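Local coordinates for anti-H(O) lectin 1 (Ulex europaeus, PDB 1FX5), which binds carbohydrate as an L-fucose-specific, blood-group O(H) lectin of the legume family, a homodimer whose subunits each carry calcium and manganese ions, at residues F6-F11 with L229-T234; S67-F72 with E171-A176; G88-L93 with G213-T218. All blocks are in the same frame, centred on the assembly; numbering follows the deposited sequence.

Interaction 1: F6-F11 with L229-T234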
loop_
_atom_site.group_PDB
_atom_site.type_symbol
_atom_site.label_atom_id
_atom_site.label_comp_id
_atom_site.label_asym_id
_atom_site.label_seq_id
_atom_site.Cartn_x
_atom_site.Cartn_y
_atom_site.Cartn_z
ATOM N N PHE A 6 0.713 5.418 -5.979
ATOM C CA PHE A 6 0.624 6.309 -4.830
ATOM C C PHE A 6 1.432 7.551 -5.130
ATOM O O PHE A 6 2.306 7.529 -6.019
ATOM C CB PHE A 6 1.102 5.636 -3.516
ATOM C CG PHE A 6 2.510 5.096 -3.557
ATOM C CD1 PHE A 6 3.616 5.957 -3.457
ATOM C CD2 PHE A 6 2.735 3.732 -3.589
ATOM C CE1 PHE A 6 4.922 5.462 -3.374
ATOM C CE2 PHE A 6 4.021 3.239 -3.505
ATOM C CZ PHE A 6 5.120 4.106 -3.392
ATOM N N LYS A 7 1.113 8.645 -4.442
ATOM C CA LYS A 7 1.822 9.909 -4.633
ATOM C C LYS A 7 1.941 10.644 -3.315
ATOM O O LYS A 7 0.951 10.784 -2.573
ATOM C CB LYS A 7 1.105 10.819 -5.636
ATOM C CG LYS A 7 1.899 12.078 -5.964
ATOM C CD LYS A 7 1.054 13.180 -6.585
ATOM C CE LYS A 7 0.640 12.872 -8.014
ATOM N NZ LYS A 7 -0.098 14.033 -8.621
ATOM N N PHE A 8 3.158 11.056 -2.996
ATOM C CA PHE A 8 3.438 11.789 -1.775
ATOM C C PHE A 8 3.864 13.172 -2.285
ATOM O O PHE A 8 4.897 13.293 -2.977
ATOM C CB PHE A 8 4.644 11.203 -1.022
ATOM C CG PHE A 8 4.386 9.907 -0.300
ATOM C CD1 PHE A 8 4.005 9.907 1.038
ATOM C CD2 PHE A 8 4.621 8.686 -0.928
ATOM C CE1 PHE A 8 3.865 8.710 1.745
ATOM C CE2 PHE A 8 4.481 7.486 -0.227
ATOM C CZ PHE A 8 4.102 7.501 1.116
ATOM N N LYS A 9 3.071 14.204 -1.999
ATOM C CA LYS A 9 3.403 15.567 -2.432
ATOM C C LYS A 9 4.491 16.126 -1.510
ATOM O O LYS A 9 5.214 17.048 -1.869
ATOM C CB LYS A 9 2.167 16.434 -2.432
ATOM C CG LYS A 9 1.232 16.016 -3.522
ATOM C CD LYS A 9 -0.050 16.790 -3.482
ATOM C CE LYS A 9 -0.900 16.411 -4.676
ATOM N NZ LYS A 9 -2.323 16.637 -4.354
ATOM N N ASN A 10 4.545 15.556 -0.312
ATOM C CA ASN A 10 5.493 15.875 0.759
ATOM C C ASN A 10 5.276 14.774 1.790
ATOM O O ASN A 10 4.406 13.933 1.588
ATOM C CB ASN A 10 5.321 17.284 1.347
ATOM C CG ASN A 10 3.949 17.536 1.922
ATOM O OD1 ASN A 10 3.175 16.618 2.171
ATOM N ND2 ASN A 10 3.643 18.804 2.139
ATOM N N PHE A 11 6.035 14.758 2.876
ATOM C CA PHE A 11 5.884 13.717 3.895
ATOM C C PHE A 11 5.494 14.240 5.281
ATOM O O PHE A 11 5.947 15.310 5.686
ATOM C CB PHE A 11 7.202 12.921 3.995
ATOM C CG PHE A 11 7.675 12.341 2.672
ATOM C CD1 PHE A 11 8.445 13.106 1.793
ATOM C CD2 PHE A 11 7.350 11.037 2.311
ATOM C CE1 PHE A 11 8.884 12.585 0.582
ATOM C CE2 PHE A 11 7.786 10.503 1.096
ATOM C CZ PHE A 11 8.555 11.284 0.233
ATOM N N LEU A 229 12.217 15.053 -1.582
ATOM C CA LEU A 229 11.108 15.994 -1.453
ATOM C C LEU A 229 9.695 15.461 -1.736
ATOM O O LEU A 229 8.714 15.938 -1.159
ATOM C CB LEU A 229 11.375 17.210 -2.345
ATOM C CG LEU A 229 12.563 18.100 -1.993
ATOM C CD1 LEU A 229 12.917 18.928 -3.195
ATOM C CD2 LEU A 229 12.250 18.989 -0.799
ATOM N N ASN A 230 9.579 14.569 -2.711
ATOM C CA ASN A 230 8.289 13.993 -3.070
ATOM C C ASN A 230 8.560 12.669 -3.740
ATOM O O ASN A 230 9.718 12.354 -4.058
ATOM C CB ASN A 230 7.510 14.909 -4.013
ATOM C CG ASN A 230 8.370 15.465 -5.127
ATOM O OD1 ASN A 230 9.012 14.729 -5.874
ATOM N ND2 ASN A 230 8.414 16.786 -5.219
ATOM N N TRP A 231 7.495 11.942 -4.042
ATOM C CA TRP A 231 7.657 10.648 -4.662
ATOM C C TRP A 231 6.366 10.167 -5.288
ATOM O O TRP A 231 5.311 10.209 -4.648
ATOM C CB TRP A 231 8.076 9.667 -3.559
ATOM C CG TRP A 231 8.407 8.266 -3.972
ATOM C CD1 TRP A 231 8.811 7.833 -5.215
ATOM C CD2 TRP A 231 8.448 7.121 -3.110
ATOM N NE1 TRP A 231 9.105 6.488 -5.167
ATOM C CE2 TRP A 231 8.895 6.028 -3.891
ATOM C CE3 TRP A 231 8.161 6.916 -1.753
ATOM C CZ2 TRP A 231 9.064 4.744 -3.352
ATOM C CZ3 TRP A 231 8.329 5.642 -1.218
ATOM C CH2 TRP A 231 8.778 4.573 -2.019
ATOM N N TYR A 232 6.465 9.687 -6.521
ATOM C CA TYR A 232 5.328 9.168 -7.261
ATOM C C TYR A 232 5.752 7.784 -7.769
ATOM O O TYR A 232 6.888 7.635 -8.260
ATOM C CB TYR A 232 4.984 10.093 -8.429
ATOM C CG TYR A 232 4.085 9.445 -9.451
ATOM C CD1 TYR A 232 2.706 9.390 -9.264
ATOM C CD2 TYR A 232 4.619 8.874 -10.610
ATOM C CE1 TYR A 232 1.877 8.793 -10.205
ATOM C CE2 TYR A 232 3.802 8.265 -11.565
ATOM C CZ TYR A 232 2.432 8.228 -11.357
ATOM O OH TYR A 232 1.612 7.635 -12.305
ATOM N N PHE A 233 4.848 6.797 -7.685
ATOM C CA PHE A 233 5.142 5.435 -8.133
ATOM C C PHE A 233 3.916 4.729 -8.668
ATOM O O PHE A 233 2.842 4.797 -8.062
ATOM C CB PHE A 233 5.672 4.600 -6.958
ATOM C CG PHE A 233 5.956 3.159 -7.305
ATOM C CD1 PHE A 233 7.217 2.774 -7.740
ATOM C CD2 PHE A 233 4.957 2.186 -7.203
ATOM C CE1 PHE A 233 7.492 1.435 -8.075
ATOM C CE2 PHE A 233 5.218 0.849 -7.533
ATOM C CZ PHE A 233 6.492 0.475 -7.973
ATOM N N THR A 234 4.089 3.988 -9.759
ATOM C CA THR A 234 2.992 3.254 -10.353
ATOM C C THR A 234 3.485 1.997 -11.078
ATOM O O THR A 234 4.508 2.037 -11.796
ATOM C CB THR A 234 2.149 4.158 -11.300
ATOM O OG1 THR A 234 1.199 3.365 -12.017
ATOM C CG2 THR A 234 3.009 4.804 -12.312
#
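The carbonyl oxygen of W231 receives F8 N at 2.8 Å with an N-H...O angle of 171°, and K7 CA adds a C-H...O contact at 3.5 Å to the same oxygen. The reciprocal bond W231 N to F8 O, with a matching pair between F6 and F233, completes an antiparallel ladder in which F8/W231 and F6/F233 are hydrogen-bonded pairs and K7/Y232 is a non-hydrogen-bonded pair between them. Beside the last rung, N230 CB presses on F8 O at 3.2 Å.

The aromatic chemistry lies on the face bearing F6, F8, W231 and F233. F6 meets W231 edge-to-face: the planes stand at 81°, the six-membered ring centroids are 5.0 Å apart, and F6 CE1 sits over the centre of the indole face. The F6 CG lies between the backbone N and the carbonyl carbon (chi1 57°), which swings the ring back across the partner strand, where CB of F233 lies over one face in a CH-pi contact, 3.6 Å from F6 CZ. The F233 ring itself is nearly parallel to that of F6 but slid aside, with little overlap. F8 runs alongside W231, CE2 to CE3 at 4.0 Å, while F11 folds back so that its CE2 covers one face of the F8 ring and its CZ approaches W231 CB.

These strands belong to the flat back sheet of the legume lectin jelly roll. F6 and K7 also pair with an antiparallel strand of the second subunit, so the sheet runs on across the dimer interface, and K9 N bonds to D2 of that subunit. With the N-H and C=O groups of F6, F8, W231 and F233 paired in the ladder and W231 NE1 bonded to T70 OG1, the aromatic face can pack as an essentially apolar cluster.

Interaction 2: S67-F72 with E171-A176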
loop_
_atom_site.group_PDB
_atom_site.type_symbol
_atom_site.label_atom_id
_atom_site.label_comp_id
_atom_site.label_asym_id
_atom_site.label_seq_id
_atom_site.Cartn_x
_atom_site.Cartn_y
_atom_site.Cartn_z
ATOM N N SER A 67 5.346 -3.684 -15.394
ATOM C CA SER A 67 6.094 -2.530 -15.874
ATOM C C SER A 67 5.876 -1.469 -14.777
ATOM O O SER A 67 4.855 -1.513 -14.057
ATOM C CB SER A 67 5.501 -2.012 -17.182
ATOM O OG SER A 67 5.819 -2.871 -18.255
ATOM N N PHE A 68 6.831 -0.557 -14.599
ATOM C CA PHE A 68 6.670 0.474 -13.580
ATOM C C PHE A 68 7.394 1.755 -13.930
ATOM O O PHE A 68 8.274 1.784 -14.812
ATOM C CB PHE A 68 7.088 -0.033 -12.172
ATOM C CG PHE A 68 8.596 -0.193 -11.965
ATOM C CD1 PHE A 68 9.186 -1.457 -11.964
ATOM C CD2 PHE A 68 9.411 0.914 -11.721
ATOM C CE1 PHE A 68 10.561 -1.619 -11.721
ATOM C CE2 PHE A 68 10.775 0.758 -11.484
ATOM C CZ PHE A 68 11.350 -0.508 -11.483
ATOM N N ILE A 69 6.998 2.821 -13.253
ATOM C CA ILE A 69 7.605 4.116 -13.455
ATOM C C ILE A 69 7.571 4.806 -12.106
ATOM O O ILE A 69 6.613 4.654 -11.361
ATOM C CB ILE A 69 6.853 4.964 -14.487
ATOM C CG1 ILE A 69 7.559 6.295 -14.686
ATOM C CG2 ILE A 69 5.475 5.274 -13.998
ATOM C CD1 ILE A 69 6.858 7.184 -15.677
ATOM N N THR A 70 8.651 5.492 -11.757
ATOM C CA THR A 70 8.731 6.204 -10.488
ATOM C C THR A 70 9.486 7.518 -10.738
ATOM O O THR A 70 10.331 7.606 -11.651
ATOM C CB THR A 70 9.461 5.358 -9.403
ATOM O OG1 THR A 70 9.257 5.930 -8.108
ATOM C CG2 THR A 70 10.960 5.290 -9.661
ATOM N N SER A 71 9.130 8.554 -9.987
ATOM C CA SER A 71 9.790 9.842 -10.127
ATOM C C SER A 71 9.847 10.504 -8.750
ATOM O O SER A 71 8.949 10.308 -7.914
ATOM C CB SER A 71 9.056 10.737 -11.143
ATOM O OG SER A 71 7.715 10.938 -10.760
ATOM N N PHE A 72 10.925 11.245 -8.506
ATOM C CA PHE A 72 11.137 11.945 -7.242
ATOM C C PHE A 72 12.201 13.031 -7.403
ATOM O O PHE A 72 13.001 13.016 -8.355
ATOM C CB PHE A 72 11.552 10.953 -6.130
ATOM C CG PHE A 72 12.828 10.200 -6.420
ATOM C CD1 PHE A 72 14.059 10.713 -6.031
ATOM C CD2 PHE A 72 12.797 8.992 -7.107
ATOM C CE1 PHE A 72 15.244 10.040 -6.324
ATOM C CE2 PHE A 72 13.982 8.307 -7.406
ATOM C CZ PHE A 72 15.208 8.828 -7.019
ATOM N N GLU A 171 13.768 10.244 -12.924
ATOM C CA GLU A 171 12.714 9.436 -13.498
ATOM C C GLU A 171 13.306 8.065 -13.848
ATOM O O GLU A 171 14.318 7.985 -14.564
ATOM C CB GLU A 171 12.110 10.094 -14.722
ATOM C CG GLU A 171 10.880 9.365 -15.176
ATOM C CD GLU A 171 10.194 10.059 -16.321
ATOM O OE1 GLU A 171 10.228 11.315 -16.356
ATOM O OE2 GLU A 171 9.627 9.348 -17.183
ATOM N N ILE A 172 12.684 7.007 -13.322
ATOM C CA ILE A 172 13.117 5.626 -13.550
ATOM C C ILE A 172 11.962 4.822 -14.145
ATOM O O ILE A 172 10.846 4.806 -13.591
ATOM C CB ILE A 172 13.608 4.957 -12.227
ATOM C CG1 ILE A 172 14.713 5.809 -11.609
ATOM C CG2 ILE A 172 14.188 3.558 -12.510
ATOM C CD1 ILE A 172 15.159 5.350 -10.235
ATOM N N ILE A 173 12.244 4.095 -15.220
ATOM C CA ILE A 173 11.226 3.293 -15.896
ATOM C C ILE A 173 11.631 1.852 -16.231
ATOM O O ILE A 173 12.777 1.593 -16.651
ATOM C CB ILE A 173 10.888 3.963 -17.279
ATOM C CG1 ILE A 173 10.333 5.368 -17.081
ATOM C CG2 ILE A 173 9.911 3.124 -18.096
ATOM C CD1 ILE A 173 10.435 6.215 -18.332
ATOM N N TYR A 174 10.728 0.908 -15.998
ATOM C CA TYR A 174 11.043 -0.468 -16.332
ATOM C C TYR A 174 9.933 -0.877 -17.299
ATOM O O TYR A 174 8.747 -0.814 -16.955
ATOM C CB TYR A 174 11.093 -1.413 -15.128
ATOM C CG TYR A 174 11.511 -2.832 -15.525
ATOM C CD1 TYR A 174 12.819 -3.115 -15.939
ATOM C CD2 TYR A 174 10.594 -3.877 -15.531
ATOM C CE1 TYR A 174 13.196 -4.393 -16.354
ATOM C CE2 TYR A 174 10.956 -5.165 -15.943
ATOM C CZ TYR A 174 12.249 -5.417 -16.355
ATOM O OH TYR A 174 12.574 -6.697 -16.787
ATOM N N GLU A 175 10.309 -1.166 -18.539
ATOM C CA GLU A 175 9.344 -1.579 -19.552
ATOM C C GLU A 175 9.512 -3.097 -19.696
ATOM O O GLU A 175 10.493 -3.565 -20.282
ATOM C CB GLU A 175 9.631 -0.898 -20.878
ATOM C CG GLU A 175 8.644 -1.317 -21.934
ATOM C CD GLU A 175 9.124 -1.007 -23.333
ATOM O OE1 GLU A 175 9.492 -1.964 -24.059
ATOM O OE2 GLU A 175 9.139 0.188 -23.704
ATOM N N ALA A 176 8.533 -3.849 -19.211
ATOM C CA ALA A 176 8.559 -5.316 -19.260
ATOM C C ALA A 176 8.734 -6.007 -20.622
ATOM O O ALA A 176 9.453 -7.006 -20.710
ATOM C CB ALA A 176 7.336 -5.897 -18.521
#
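One face of the F68 ring is covered by Y174 CB, which stands 3.5 Å above the ring plane, offset toward the rim near CE1. The vector from Y174 CB to the F68 centroid, 3.7 Å long, is only 23° off the ring normal, which identifies a CH-pi contact. The two rings are close to parallel, yet their centroids lie 6.0 Å apart, so they barely overlap: Y174 CG is anti to its backbone N (chi1 -177°) and carries its ring away from segment 67-72, where OH bonds to V200 O. F72 is touched at its edge by I172 CD1, 4.3 Å from CE2.

Beneath these groups runs an antiparallel ladder, with F68/Y174 and T70/I172 as hydrogen-bonded pairs and I69/I173 and S71/E171 as non-hydrogen-bonded pairs. Both strands are part of the back sheet of the legume lectin sandwich, where strand 64-78 lies between strands 168-175 and 224-236. The face bearing F68, T70, I172 and Y174 is the inner one, as the contacts of F68 with L93 and of I172 with F91 on strand 88-94 of the front sheet indicate.

T70 OG1, anti to its backbone N, bonds to Y232 O and W231 NE1 on strand 224-236; the same rotation sets CG2 beside I172 CB at 3.7 Å. On the other face I69 and I173 lie side by side, their CG1 atoms 3.8 Å apart. Where the ladder ends, the hydroxyl of S67 takes over: A176 N donates to S67 OG at 3.0 Å, with an N-H...O angle of 163°.

Interaction 3: G88-L93 with G213-T218. Unlike the reference sequence in segment 213-218: S217 (reference Gly).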
loop_
_atom_site.group_PDB
_atom_site.type_symbol
_atom_site.label_atom_id
_atom_site.label_comp_id
_atom_site.label_asym_id
_atom_site.label_seq_id
_atom_site.Cartn_x
_atom_site.Cartn_y
_atom_site.Cartn_z
ATOM N N GLY A 88 26.163 8.917 -1.185
ATOM C CA GLY A 88 25.120 8.909 -2.202
ATOM C C GLY A 88 23.786 8.331 -1.762
ATOM O O GLY A 88 23.555 8.111 -0.567
ATOM N N LEU A 89 22.860 8.174 -2.705
ATOM C CA LEU A 89 21.557 7.622 -2.375
ATOM C C LEU A 89 21.216 6.518 -3.382
ATOM O O LEU A 89 21.834 6.421 -4.452
ATOM C CB LEU A 89 20.465 8.694 -2.287
ATOM C CG LEU A 89 20.084 9.443 -3.550
ATOM C CD1 LEU A 89 18.596 9.741 -3.540
ATOM C CD2 LEU A 89 20.891 10.717 -3.640
ATOM N N THR A 90 20.132 5.805 -3.115
ATOM C CA THR A 90 19.738 4.715 -3.974
ATOM C C THR A 90 18.230 4.475 -4.038
ATOM O O THR A 90 17.516 4.804 -3.068
ATOM C CB THR A 90 20.382 3.450 -3.274
ATOM O OG1 THR A 90 21.505 2.953 -4.000
ATOM C CG2 THR A 90 19.414 2.387 -2.934
ATOM N N PHE A 91 17.739 4.021 -5.200
ATOM C CA PHE A 91 16.312 3.687 -5.359
ATOM C C PHE A 91 16.508 2.158 -5.550
ATOM O O PHE A 91 17.314 1.738 -6.401
ATOM C CB PHE A 91 15.603 4.280 -6.568
ATOM C CG PHE A 91 14.205 3.717 -6.752
ATOM C CD1 PHE A 91 13.975 2.651 -7.616
ATOM C CD2 PHE A 91 13.147 4.166 -5.964
ATOM C CE1 PHE A 91 12.727 2.030 -7.690
ATOM C CE2 PHE A 91 11.903 3.551 -6.034
ATOM C CZ PHE A 91 11.697 2.475 -6.900
ATOM N N PHE A 92 15.802 1.319 -4.792
ATOM C CA PHE A 92 15.996 -0.122 -4.943
ATOM C C PHE A 92 14.801 -1.046 -4.764
ATOM O O PHE A 92 13.764 -0.649 -4.220
ATOM C CB PHE A 92 17.118 -0.577 -3.983
ATOM C CG PHE A 92 16.712 -0.586 -2.513
ATOM C CD1 PHE A 92 16.495 0.596 -1.818
ATOM C CD2 PHE A 92 16.522 -1.783 -1.839
ATOM C CE1 PHE A 92 16.084 0.594 -0.476
ATOM C CE2 PHE A 92 16.113 -1.804 -0.492
ATOM C CZ PHE A 92 15.891 -0.608 0.184
ATOM N N LEU A 93 14.931 -2.263 -5.292
ATOM C CA LEU A 93 13.883 -3.292 -5.196
ATOM C C LEU A 93 14.595 -4.467 -4.516
ATOM O O LEU A 93 15.693 -4.848 -4.944
ATOM C CB LEU A 93 13.353 -3.698 -6.583
ATOM C CG LEU A 93 12.578 -2.603 -7.334
ATOM C CD1 LEU A 93 13.487 -1.985 -8.337
ATOM C CD2 LEU A 93 11.405 -3.144 -8.070
ATOM N N GLY A 213 11.916 1.329 -2.252
ATOM C CA GLY A 213 12.286 2.371 -1.308
ATOM C C GLY A 213 13.607 3.032 -1.640
ATOM O O GLY A 213 14.122 2.870 -2.751
ATOM N N PHE A 214 14.193 3.715 -0.661
ATOM C CA PHE A 214 15.455 4.405 -0.846
ATOM C C PHE A 214 16.409 4.120 0.313
ATOM O O PHE A 214 15.997 3.701 1.403
ATOM C CB PHE A 214 15.256 5.940 -0.831
ATOM C CG PHE A 214 14.180 6.480 -1.778
ATOM C CD1 PHE A 214 12.864 6.643 -1.338
ATOM C CD2 PHE A 214 14.504 6.898 -3.068
ATOM C CE1 PHE A 214 11.895 7.215 -2.164
ATOM C CE2 PHE A 214 13.545 7.467 -3.888
ATOM C CZ PHE A 214 12.240 7.624 -3.437
ATOM N N SER A 215 17.681 4.420 0.086
ATOM C CA SER A 215 18.726 4.240 1.086
ATOM C C SER A 215 19.676 5.430 0.878
ATOM O O SER A 215 19.783 5.968 -0.246
ATOM C CB SER A 215 19.457 2.882 0.936
ATOM O OG SER A 215 20.576 2.926 0.057
ATOM N N GLY A 216 20.299 5.892 1.959
ATOM C CA GLY A 216 21.221 7.007 1.881
ATOM C C GLY A 216 22.304 6.720 2.898
ATOM O O GLY A 216 22.011 6.107 3.930
ATOM N N SER A 217 23.549 7.126 2.627
ATOM C CA SER A 217 24.616 6.872 3.574
ATOM C C SER A 217 25.785 7.824 3.385
ATOM O O SER A 217 25.876 8.513 2.363
ATOM C CB SER A 217 25.079 5.407 3.511
ATOM O OG SER A 217 25.657 5.126 2.265
ATOM N N THR A 218 26.656 7.871 4.397
ATOM C CA THR A 218 27.830 8.729 4.402
ATOM C C THR A 218 28.949 8.159 5.306
ATOM O O THR A 218 28.767 7.123 5.955
ATOM C CB THR A 218 27.428 10.153 4.826
ATOM O OG1 THR A 218 28.478 11.079 4.496
ATOM C CG2 THR A 218 27.115 10.197 6.320
#
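T90 and S215 hold the tight middle of this pairing, where S215 OG comes to 3.3 Å from T90 CG2 and T90 O is crowded by two neighbours. That carbonyl accepts S215 N at 3.2 Å, the donor tilted 31° from the carbonyl plane, and also meets F214 CA at 3.1 Å in a C-H...O contact. The return bond, T90 N to S215 O, is shorter at 2.9 Å but distinctly bent. S215 OG finds its polar partner outside the pair, in F107 O.

Toward G213 the packing becomes aromatic. The edge of F91 points at the face of F214, with planes at 75° and centroids 5.8 Å apart, CD2 of F91 leading toward CE2 of F214. On the reverse face the F92 CG sits between its backbone N and carbonyl carbon (chi1 72°), bringing the ring back over the partner strand until the F214 main chain lies at its edge, F214 C being 3.6 Å from F92 CE1. The F92/G213 pair has one straight bond, F92 N to G213 O, and one weak one, G213 N to F92 O.

The pairing joins strands 88-94 and 209-219 in the curved front sheet of the legume lectin jelly roll. L89, F91 and F214 face the back sheet, reaching F74, T70 and F72 respectively, whereas T90 on the other face packs against E125, a manganese ligand, which places it next to the first shell, consistent with a second-shell position.

The G88/S217 end is slacker, though every touching residue is buried and it forms no solvent side. S217 N reaches G88 O only through a weak bond of 3.3 Å. L89 faces side-chain-less G216, and G88 adopts a positive phi that favours glycine.

Interactions 1 and 2 share the back sheet, their strands 224-236 and 64-78 being neighbours, and a probable hydrogen bond from Y232 N to S71 O (2.9 Å) joins them. Interaction 3 lies in the front sheet, its centre about 16 Å from each of the others. F214 bridges the sandwich: its CE1 is 3.6 Å from W231 CD2 of interaction 1, and its CE2 is 3.6 Å from F72 CD2 of interaction 2. W231 CZ2 also meets F91 CE2 at 4.1 Å. The side chain of T90 is about 4 Å from that of manganese ligand E125, against about 10 Å for I172, and the S217 side chain is about 8 Å from a bound N-acetylglucosamine.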